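Local coordinates for SusD superfamily protein (Bacteroides fragilis, PDB 3L22), which probably binds sugars at the bacterial outer membrane, as expected of a SusD-family lipoprotein, and takes up zinc ions in the crystal, at residues 294-297 with 298-301; 61-65 with 66-70. One frame throughout, in Å; residues are numbered along the deposited sequence.

Interaction 1. Residues 294-297 with 298-301; sequences ATDK and RIIA. With EDO (1,2-ethanediol), chain Y.
The carbonyl of Asp296 starts the first turn of helix 297-302: its O accepts from Ile300 N at 3.0 Å in a nearly straight bond (175°), with a weak, bent one from Ile299 N beside it, and Lys297 O takes up Ala301 N one step on. Asp296 is the N-cap, and its carboxylate does two jobs at once. Asp296 OD1 accepts the capping bond from Arg298 N at 2.9 Å on its anti side, somewhat out of the carboxylate plane, and turns its syn lone pair to Arg298 NE, also at 2.9 Å and close to the guanidinium plane. Asp296 OD2 completes the salt bridge with Arg298 NH2 at 2.9 Å, met on the syn side and again tilted from the carboxylate plane; the arginine thus grips the acid side-on, with the two flat groups 31° apart. A bend at chi3 (-64°) folds the arginine back to bring NE and NH2 alongside the cap. With three donors on its two oxygens, the carboxylate can hardly rotate, and its charge lies at the positive end of the helix dipole, which would probably favour the ionised form. Behind it, Asp296 CB packs on Ile299 CG1 at 3.7 Å, while Ile300 CG1 lies against Ala294 O at 3.3 Å. A 1,2-ethanediol, probably from the crystallisation liquor, donates from O1 to Ala301 O. Arg298 NH1 reaches on to Glu384 and Glu388 of helix 374-388, whose Leu387 touches Asp296, Arg298 and Ile299; Lys297 NZ pairs with Glu234 and bonds to the carbonyl of Arg358, near the end of helix 345-359.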
loop_
_atom_site.group_PDB
_atom_site.type_symbol
_atom_site.label_atom_id
_atom_site.label_comp_id
_atom_site.label_asym_id
_atom_site.label_seq_id
_atom_site.Cartn_x
_atom_site.Cartn_y
_atom_site.Cartn_z
ATOM N N ALA A 294 8.817 16.616 20.575
ATOM C CA ALA A 294 10.137 16.096 20.871
ATOM C C ALA A 294 10.078 14.765 21.650
ATOM O O ALA A 294 10.987 13.926 21.527
ATOM C CB ALA A 294 11.008 17.202 21.667
ATOM N N THR A 295 9.027 14.554 22.443
ATOM C CA THR A 295 8.908 13.325 23.215
ATOM C C THR A 295 7.993 12.276 22.548
ATOM O O THR A 295 7.703 11.254 23.157
ATOM C CB THR A 295 8.339 13.611 24.594
ATOM O OG1 THR A 295 7.108 14.292 24.400
ATOM C CG2 THR A 295 9.291 14.504 25.452
ATOM N N ASP A 296 7.507 12.527 21.328
ATOM C CA ASP A 296 6.758 11.522 20.561
ATOM C C ASP A 296 7.745 10.419 20.176
ATOM O O ASP A 296 8.787 10.706 19.614
ATOM C CB ASP A 296 6.147 12.202 19.319
ATOM C CG ASP A 296 5.219 11.309 18.471
ATOM O OD1 ASP A 296 5.510 10.117 18.222
ATOM O OD2 ASP A 296 4.219 11.871 17.924
ATOM N N LYS A 297 7.404 9.164 20.439
ATOM C CA LYS A 297 8.291 8.017 20.094
ATOM C C LYS A 297 8.707 7.950 18.637
ATOM O O LYS A 297 9.819 7.549 18.345
ATOM C CB LYS A 297 7.638 6.689 20.493
ATOM C CG LYS A 297 7.502 6.497 22.008
ATOM C CD LYS A 297 6.963 5.084 22.334
ATOM C CE LYS A 297 6.509 4.930 23.780
ATOM N NZ LYS A 297 5.581 3.731 23.923
ATOM N N ARG A 298 7.803 8.342 17.731
ATOM C CA ARG A 298 8.034 8.320 16.317
ATOM C C ARG A 298 9.017 9.416 15.876
ATOM O O ARG A 298 9.822 9.202 14.971
ATOM C CB ARG A 298 6.713 8.450 15.595
ATOM C CG ARG A 298 5.747 7.301 15.918
ATOM C CD ARG A 298 4.317 7.600 15.568
ATOM N NE ARG A 298 3.788 8.705 16.370
ATOM C CZ ARG A 298 2.502 9.029 16.434
ATOM N NH1 ARG A 298 1.583 8.350 15.745
ATOM N NH2 ARG A 298 2.124 10.072 17.172
ATOM N N ILE A 299 8.961 10.563 16.549
ATOM C CA ILE A 299 9.879 11.668 16.324
ATOM C C ILE A 299 11.277 11.267 16.843
ATOM O O ILE A 299 12.250 11.348 16.093
ATOM C CB ILE A 299 9.343 12.986 16.963
ATOM C CG1 ILE A 299 7.993 13.384 16.312
ATOM C CG2 ILE A 299 10.391 14.135 16.910
ATOM C CD1 ILE A 299 7.959 13.480 14.813
ATOM N N ILE A 300 11.338 10.747 18.072
ATOM C CA ILE A 300 12.589 10.273 18.666
ATOM C C ILE A 300 13.204 9.210 17.760
ATOM O O ILE A 300 14.356 9.296 17.461
ATOM C CB ILE A 300 12.391 9.672 20.067
ATOM C CG1 ILE A 300 11.903 10.746 21.058
ATOM C CG2 ILE A 300 13.730 9.022 20.599
ATOM C CD1 ILE A 300 11.453 10.212 22.411
ATOM N N ALA A 301 12.410 8.251 17.275
ATOM C CA ALA A 301 12.983 7.121 16.511
ATOM C C ALA A 301 13.317 7.514 15.082
ATOM O O ALA A 301 14.346 7.102 14.563
ATOM C CB ALA A 301 12.018 5.893 16.510
HETATM C C1 EDO Y . 14.445 3.293 14.116
HETATM O O1 EDO Y . 15.325 4.134 14.916
HETATM C C2 EDO Y . 15.006 1.952 13.607
HETATM O O2 EDO Y . 14.716 1.754 12.201
#

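Interaction 2. Residues 61-65 with 66-70; sequences NNLVT and LFNTY
Asn61 sets its backbone over the ring of Phe67: Asn61 CA stands 3.5 Å from the Phe67 ring centroid and only 2° off the normal, a CH-pi contact over the middle of one face. In the modelled conformer Asn61 OD1 lies 3.3 Å from Phe67 CE2, though a second conformer of the asparagine makes this contact doubtful. Phe67 has CG anti to its backbone N (chi1 -163°), which swings the ring back against Asn61. The bond from CA to CB of Phe67 already points toward 61-65, and the backbone thereby places Phe67 CB 3.3 Å from Asn62 O.

The second side-chain contact is a close one between a methyl and an amide. Leu63 CD2 comes to 3.3 Å from Asn68 CG, with the two chains crossing at a slant. That amide is held from elsewhere, ND2 by Asp78 and OD1 by Asn73, so the leucine methyl rests on a group already fixed in its rotation.

Among direct polar links, those across the contact are weak: Phe67 N to Asn62 O at 3.4 Å and Leu66 N to Leu63 O. Within the loop, Asn62 O also takes Thr65 N, and Asn62 OD1 accepts from Val64 N at 3.0 Å, the donor standing well above the carbonyl plane.

Water also links the two segments. Water 1 lies 2.8 Å from Leu63 O and accepts from Asn68 N at 2.9 Å, bridging the loop to the first turn; water 2 lies near Leu63 O as well.

Taken together, this is an Asx turn at Asn62 running through a short 3-10 segment into the N-terminus of helix 67-70, with Leu66 at the N-cap: local packing of the loop after strand 56-58 on the first turn of that helix, away from the zinc sites.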
loop_
_atom_site.group_PDB
_atom_site.type_symbol
_atom_site.label_atom_id
_atom_site.label_comp_id
_atom_site.label_asym_id
_atom_site.label_seq_id
_atom_site.Cartn_x
_atom_site.Cartn_y
_atom_site.Cartn_z
ATOM N N ASN A 61 16.470 15.258 -8.096
ATOM C CA ASN A 61 16.516 15.837 -9.450
ATOM C C ASN A 61 16.814 14.786 -10.505
ATOM O O ASN A 61 17.390 15.083 -11.526
ATOM C CB ASN A 61 17.557 16.969 -9.541
ATOM C CG ASN A 61 17.344 17.880 -10.758
ATOM O OD1 ASN A 61 16.215 18.164 -11.131
ATOM N ND2 ASN A 61 18.432 18.315 -11.386
ATOM N N ASN A 62 16.444 13.535 -10.259
ATOM C CA ASN A 62 16.823 12.448 -11.144
ATOM C C ASN A 62 15.603 11.581 -11.440
ATOM O O ASN A 62 15.028 11.002 -10.535
ATOM C CB ASN A 62 17.913 11.638 -10.443
ATOM C CG ASN A 62 18.424 10.470 -11.273
ATOM O OD1 ASN A 62 18.040 10.291 -12.428
ATOM N ND2 ASN A 62 19.282 9.642 -10.660
ATOM N N LEU A 63 15.241 11.481 -12.713
ATOM C CA LEU A 63 14.100 10.684 -13.158
ATOM C C LEU A 63 14.264 9.194 -12.835
ATOM O O LEU A 63 13.262 8.506 -12.579
ATOM C CB LEU A 63 13.850 10.891 -14.661
ATOM C CG LEU A 63 13.585 12.324 -15.149
ATOM C CD1 LEU A 63 13.121 12.327 -16.663
ATOM C CD2 LEU A 63 12.589 13.074 -14.275
ATOM N N VAL A 64 15.513 8.716 -12.776
ATOM C CA VAL A 64 15.791 7.323 -12.382
ATOM C C VAL A 64 15.357 7.052 -10.942
ATOM O O VAL A 64 14.958 5.937 -10.624
ATOM C CB VAL A 64 17.308 6.927 -12.604
ATOM C CG1 VAL A 64 17.584 5.475 -12.168
ATOM C CG2 VAL A 64 17.753 7.150 -14.102
ATOM N N THR A 65 15.379 8.065 -10.068
ATOM C CA THR A 65 14.960 7.861 -8.678
ATOM C C THR A 65 13.668 8.633 -8.323
ATOM O O THR A 65 13.586 9.282 -7.300
ATOM C CB THR A 65 16.116 8.141 -7.709
ATOM O OG1 THR A 65 16.585 9.469 -7.906
ATOM C CG2 THR A 65 17.266 7.140 -7.936
ATOM N N LEU A 66 12.657 8.505 -9.179
ATOM C CA LEU A 66 11.239 8.859 -8.880
ATOM C C LEU A 66 10.945 10.384 -8.826
ATOM O O LEU A 66 9.881 10.807 -8.377
ATOM C CB LEU A 66 10.727 8.124 -7.614
ATOM C CG LEU A 66 10.692 6.579 -7.664
ATOM C CD1 LEU A 66 10.198 5.950 -6.347
ATOM C CD2 LEU A 66 9.789 6.069 -8.850
ATOM N N PHE A 67 11.864 11.208 -9.323
ATOM C CA PHE A 67 11.644 12.637 -9.284
ATOM C C PHE A 67 10.372 13.069 -9.991
ATOM O O PHE A 67 9.674 13.942 -9.491
ATOM C CB PHE A 67 12.839 13.365 -9.897
ATOM C CG PHE A 67 12.922 14.807 -9.569
ATOM C CD1 PHE A 67 13.003 15.233 -8.246
ATOM C CD2 PHE A 67 13.006 15.752 -10.590
ATOM C CE1 PHE A 67 13.137 16.603 -7.939
ATOM C CE2 PHE A 67 13.145 17.117 -10.300
ATOM C CZ PHE A 67 13.202 17.543 -8.968
ATOM N N ASN A 68 10.078 12.472 -11.140
ATOM C CA ASN A 68 8.839 12.793 -11.855
ATOM C C ASN A 68 7.568 12.353 -11.112
ATOM O O ASN A 68 6.523 12.993 -11.257
ATOM C CB ASN A 68 8.817 12.217 -13.275
ATOM C CG ASN A 68 9.289 13.208 -14.328
ATOM O OD1 ASN A 68 9.448 14.405 -14.069
ATOM N ND2 ASN A 68 9.503 12.706 -15.543
ATOM N N THR A 69 7.654 11.293 -10.317
ATOM C CA THR A 69 6.521 10.910 -9.489
ATOM C C THR A 69 6.267 11.964 -8.439
ATOM O O THR A 69 5.123 12.396 -8.263
ATOM C CB THR A 69 6.716 9.550 -8.826
ATOM O OG1 THR A 69 6.803 8.567 -9.848
ATOM C CG2 THR A 69 5.525 9.238 -7.870
ATOM N N TYR A 70 7.326 12.401 -7.753
ATOM C CA TYR A 70 7.191 13.406 -6.696
ATOM C C TYR A 70 6.600 14.714 -7.228
ATOM O O TYR A 70 5.725 15.317 -6.611
ATOM C CB TYR A 70 8.526 13.712 -6.003
ATOM C CG TYR A 70 8.326 14.824 -4.957
ATOM C CD1 TYR A 70 7.687 14.553 -3.735
ATOM C CD2 TYR A 70 8.735 16.138 -5.203
ATOM C CE1 TYR A 70 7.439 15.569 -2.802
ATOM C CE2 TYR A 70 8.506 17.162 -4.268
ATOM C CZ TYR A 70 7.853 16.873 -3.076
ATOM O OH TYR A 70 7.623 17.873 -2.162
HETATM O O HOH W 1 10.895 9.848 -12.071
HETATM O O HOH W 2 12.066 6.272 -11.795
#

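Both contacts mark the start of a short helix, yet they share no element: interaction 1 opens helix 297-302 in the C-terminal SusD region, interaction 2 helix 67-70 in the N-terminal starch-binding-associated region, with centres about 29 Å apart. Each is partly buried. In 294-301 the buried residues are the ion pair Asp296 and Arg298 with Ile299 beside it, while Ala294, Thr295 and Ile300 lie at the surface; in 61-70 Thr65 and Leu66 are buried, Asn61 and Leu63 exposed. A capping bond and salt bridge hold the first; aromatic packing, weak backbone bonds and water join the second. Interaction 1 ties its helix to two long ones, whereas interaction 2 sits beside helix 44-52 and strand 56-58.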